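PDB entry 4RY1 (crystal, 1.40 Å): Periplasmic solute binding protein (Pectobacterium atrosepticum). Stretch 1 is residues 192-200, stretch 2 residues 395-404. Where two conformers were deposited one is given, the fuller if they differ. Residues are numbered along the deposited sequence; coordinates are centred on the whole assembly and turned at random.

Stretch 1 (192-200) KQSIAYSRD
Stretch 2 (395-404) ADDFLSGANR

An irregular segment with a short strand lies against one side of a helix in a small contact, held by one direct hydrogen bond, a compact apolar cluster and three bridging waters. Residues 395-404 are helical throughout, with phi/psi near -60/-45 and successive i to i-4 bonds such as Leu-399 N to Ala-395 O (2.9 Å) and Asn-403 N to Leu-399 O (3.0 Å). The other segment begins at Lys-192 (-83/-7), takes a left-handed conformation at Gln-193 (55/48), extends through the short strand Ser-194 (-153/165) and Ile-195 (-65/132), turns at Ala-196 (-82/-27), and passes through Tyr-197 (-64/138) and Ser-198 (-65/168) into a new helix at Arg-199 (-52/-45) and Asp-200 (-62/-39). It runs opposite to the helix in sequence: the CA atoms of Ser-194 and Asn-403 are 5.1 Å apart, and those of Arg-199 and Asp-396 are 6.5 Å apart. Together the two stretches bury 366 Å².

Asn-403 anchors one end. Its CA-to-CB bond points sideways, but with chi1 -80° (m) and chi2 -19° the amide reaches the strand, where Asn-403 OD1 accepts a nearly linear hydrogen bond from Ile-195 N (2.7 Å, 175°). The carboxamide thus satisfies a backbone NH. Asn-403 ND2 donates to water 2 (3.0 Å), which in turn donates to Ile-195 O (2.8 Å), so the amide engages both polar backbone groups of Ile-195, one directly and one through water. Nearby, water 1 joins two carbonyls that cannot bond each other, donating to Gln-193 O (2.7 Å) and Asn-403 O (2.9 Å). Ser-194, chi1 m, donates a hydrogen bond from OG back to Lys-192 O (2.9 Å), within its own stretch.

Ile-195 (m, m) supplies the apolar centre. Ile-195 CB lies 3.6 Å from Leu-399 CD1, and Ile-195 CG1 packs 3.8 Å from Ala-402 CB; all three side chains point toward the opposing stretch. Leu-399, with chi1 t and chi2 p, also places CD2 3.9 Å from Arg-199 CA, so the leucine also touches the backbone where the second helix begins.

At that end Ser-198, chi1 p, is the N-cap, its side chain capping a backbone N just past the stretch. Arg-199 (t, t, p, chi4 179°) brings its CG to 3.4 Å from Asp-396 OD1, but its guanidinium salt-bridges its neighbour instead, with NH1 2.9 Å and NE 3.1 Å from Asp-200 OD1. Asp-396 (chi1 m, chi2 -6°) is linked to Arg-199 through water 3, which donates to Asp-396 OD1 and to Arg-199 O, both at 2.8 Å.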

# COMPACT_ATOMS: atom_id res chain seq x y z
N LYS A 192 -6.98 -23.10 5.08
CA LYS A 192 -6.00 -24.17 4.85
C LYS A 192 -4.57 -23.79 5.26
O LYS A 192 -3.67 -24.64 5.23
CB LYS A 192 -6.00 -24.61 3.39
CG LYS A 192 -7.30 -25.21 2.88
CD LYS A 192 -7.03 -25.99 1.60
CE LYS A 192 -8.23 -26.20 0.68
NZ LYS A 192 -9.58 -26.05 1.30
N GLN A 193 -4.37 -22.52 5.62
CA GLN A 193 -3.06 -21.95 5.98
C GLN A 193 -2.06 -22.19 4.88
O GLN A 193 -0.93 -22.60 5.12
CB GLN A 193 -2.58 -22.52 7.30
CG GLN A 193 -3.62 -22.26 8.37
CD GLN A 193 -3.30 -22.77 9.75
OE1 GLN A 193 -2.30 -23.44 9.99
NE2 GLN A 193 -4.19 -22.46 10.68
N SER A 194 -2.50 -21.87 3.66
CA SER A 194 -1.78 -22.26 2.45
C SER A 194 -2.03 -21.32 1.29
O SER A 194 -2.95 -20.50 1.29
CB SER A 194 -2.18 -23.69 2.02
OG SER A 194 -1.84 -24.65 3.01
N ILE A 195 -1.16 -21.46 0.30
CA ILE A 195 -1.38 -20.85 -1.00
C ILE A 195 -2.63 -21.52 -1.63
O ILE A 195 -2.78 -22.74 -1.60
CB ILE A 195 -0.13 -21.01 -1.91
CG1 ILE A 195 1.06 -20.18 -1.38
CG2 ILE A 195 -0.43 -20.63 -3.35
CD1 ILE A 195 0.88 -18.68 -1.45
N ALA A 196 -3.53 -20.70 -2.14
CA ALA A 196 -4.77 -21.16 -2.77
C ALA A 196 -4.58 -21.60 -4.23
O ALA A 196 -5.36 -22.41 -4.76
CB ALA A 196 -5.84 -20.07 -2.70
N TYR A 197 -3.58 -21.03 -4.88
CA TYR A 197 -3.23 -21.43 -6.25
C TYR A 197 -2.75 -22.88 -6.28
O TYR A 197 -2.02 -23.32 -5.39
CB TYR A 197 -2.15 -20.52 -6.86
CG TYR A 197 -2.47 -19.05 -7.01
CD1 TYR A 197 -3.77 -18.56 -6.98
CD2 TYR A 197 -1.45 -18.13 -7.20
CE1 TYR A 197 -4.04 -17.21 -7.11
CE2 TYR A 197 -1.71 -16.78 -7.34
CZ TYR A 197 -3.00 -16.32 -7.29
OH TYR A 197 -3.21 -14.97 -7.42
N SER A 198 -3.20 -23.61 -7.28
CA SER A 198 -2.63 -24.92 -7.58
C SER A 198 -1.17 -24.81 -8.01
O SER A 198 -0.67 -23.72 -8.32
CB SER A 198 -3.42 -25.57 -8.72
OG SER A 198 -3.23 -24.83 -9.93
N ARG A 199 -0.49 -25.95 -8.06
CA ARG A 199 0.88 -25.98 -8.56
C ARG A 199 0.95 -25.30 -9.93
O ARG A 199 1.84 -24.50 -10.21
CB ARG A 199 1.40 -27.41 -8.67
CG ARG A 199 2.74 -27.51 -9.38
CD ARG A 199 2.93 -28.87 -10.02
NE ARG A 199 2.17 -29.01 -11.26
CZ ARG A 199 2.18 -30.11 -12.01
NH1 ARG A 199 1.46 -30.17 -13.13
NH2 ARG A 199 2.91 -31.15 -11.65
N ASP A 200 -0.00 -25.63 -10.81
CA ASP A 200 -0.08 -25.03 -12.15
C ASP A 200 -0.32 -23.52 -12.15
O ASP A 200 0.25 -22.77 -12.96
CB ASP A 200 -1.16 -25.73 -12.99
CG ASP A 200 -0.67 -27.04 -13.58
OD1 ASP A 200 0.49 -27.44 -13.30
OD2 ASP A 200 -1.46 -27.69 -14.30
N ALA A 395 9.05 -21.91 -9.28
CA ALA A 395 7.65 -21.82 -8.87
C ALA A 395 7.25 -22.89 -7.86
O ALA A 395 6.71 -22.59 -6.79
CB ALA A 395 6.76 -21.91 -10.09
N ASP A 396 7.53 -24.15 -8.17
CA ASP A 396 7.21 -25.22 -7.24
C ASP A 396 7.91 -25.02 -5.88
O ASP A 396 7.35 -25.31 -4.83
CB ASP A 396 7.60 -26.59 -7.81
CG ASP A 396 6.87 -26.96 -9.10
OD1 ASP A 396 5.94 -26.26 -9.56
OD2 ASP A 396 7.23 -28.01 -9.67
N ASP A 397 9.16 -24.56 -5.91
CA ASP A 397 9.91 -24.28 -4.68
C ASP A 397 9.31 -23.10 -3.92
O ASP A 397 9.28 -23.09 -2.68
CB ASP A 397 11.39 -24.00 -4.95
CG ASP A 397 12.15 -25.25 -5.40
OD1 ASP A 397 11.54 -26.35 -5.52
OD2 ASP A 397 13.36 -25.13 -5.62
N PHE A 398 8.84 -22.10 -4.66
CA PHE A 398 8.14 -20.98 -4.02
C PHE A 398 6.90 -21.52 -3.30
O PHE A 398 6.66 -21.19 -2.14
CB PHE A 398 7.76 -19.88 -5.02
CG PHE A 398 6.84 -18.84 -4.42
CD1 PHE A 398 7.36 -17.79 -3.66
CD2 PHE A 398 5.48 -18.93 -4.60
CE1 PHE A 398 6.51 -16.85 -3.08
CE2 PHE A 398 4.63 -17.99 -4.03
CZ PHE A 398 5.15 -16.95 -3.28
N LEU A 399 6.14 -22.37 -3.97
CA LEU A 399 4.92 -22.92 -3.37
C LEU A 399 5.18 -23.66 -2.05
O LEU A 399 4.49 -23.42 -1.07
CB LEU A 399 4.22 -23.82 -4.37
CG LEU A 399 3.00 -24.58 -3.85
CD1 LEU A 399 1.94 -23.62 -3.31
CD2 LEU A 399 2.43 -25.43 -4.98
N SER A 400 6.15 -24.56 -2.03
CA SER A 400 6.46 -25.32 -0.81
C SER A 400 6.98 -24.39 0.31
O SER A 400 6.57 -24.52 1.46
CB SER A 400 7.46 -26.46 -1.10
OG SER A 400 8.58 -26.01 -1.82
N GLY A 401 7.85 -23.45 -0.03
CA GLY A 401 8.41 -22.54 0.99
C GLY A 401 7.35 -21.57 1.52
O GLY A 401 7.29 -21.28 2.73
N ALA A 402 6.53 -21.08 0.60
CA ALA A 402 5.42 -20.18 0.96
C ALA A 402 4.47 -20.90 1.92
O ALA A 402 4.05 -20.33 2.93
CB ALA A 402 4.67 -19.71 -0.28
N ASN A 403 4.18 -22.16 1.62
CA ASN A 403 3.27 -22.93 2.49
C ASN A 403 3.85 -23.15 3.89
O ASN A 403 3.12 -23.06 4.88
CB ASN A 403 2.84 -24.24 1.83
CG ASN A 403 1.74 -24.03 0.80
OD1 ASN A 403 1.04 -23.01 0.81
ND2 ASN A 403 1.56 -25.01 -0.09
N ARG A 404 5.16 -23.40 3.98
CA ARG A 404 5.83 -23.46 5.30
C ARG A 404 5.68 -22.14 6.06
O ARG A 404 5.38 -22.14 7.23
CB ARG A 404 7.32 -23.85 5.20
CG ARG A 404 7.54 -25.28 4.71
CD ARG A 404 9.01 -25.68 4.66
NE ARG A 404 9.77 -25.16 3.51
CZ ARG A 404 9.74 -25.66 2.27
NH1 ARG A 404 8.96 -26.69 1.97
NH2 ARG A 404 10.49 -25.11 1.32
O HOH W 1 0.77 -24.63 4.47
O HOH W 2 -1.03 -24.93 -1.55
O HOH W 3 4.14 -24.27 -8.62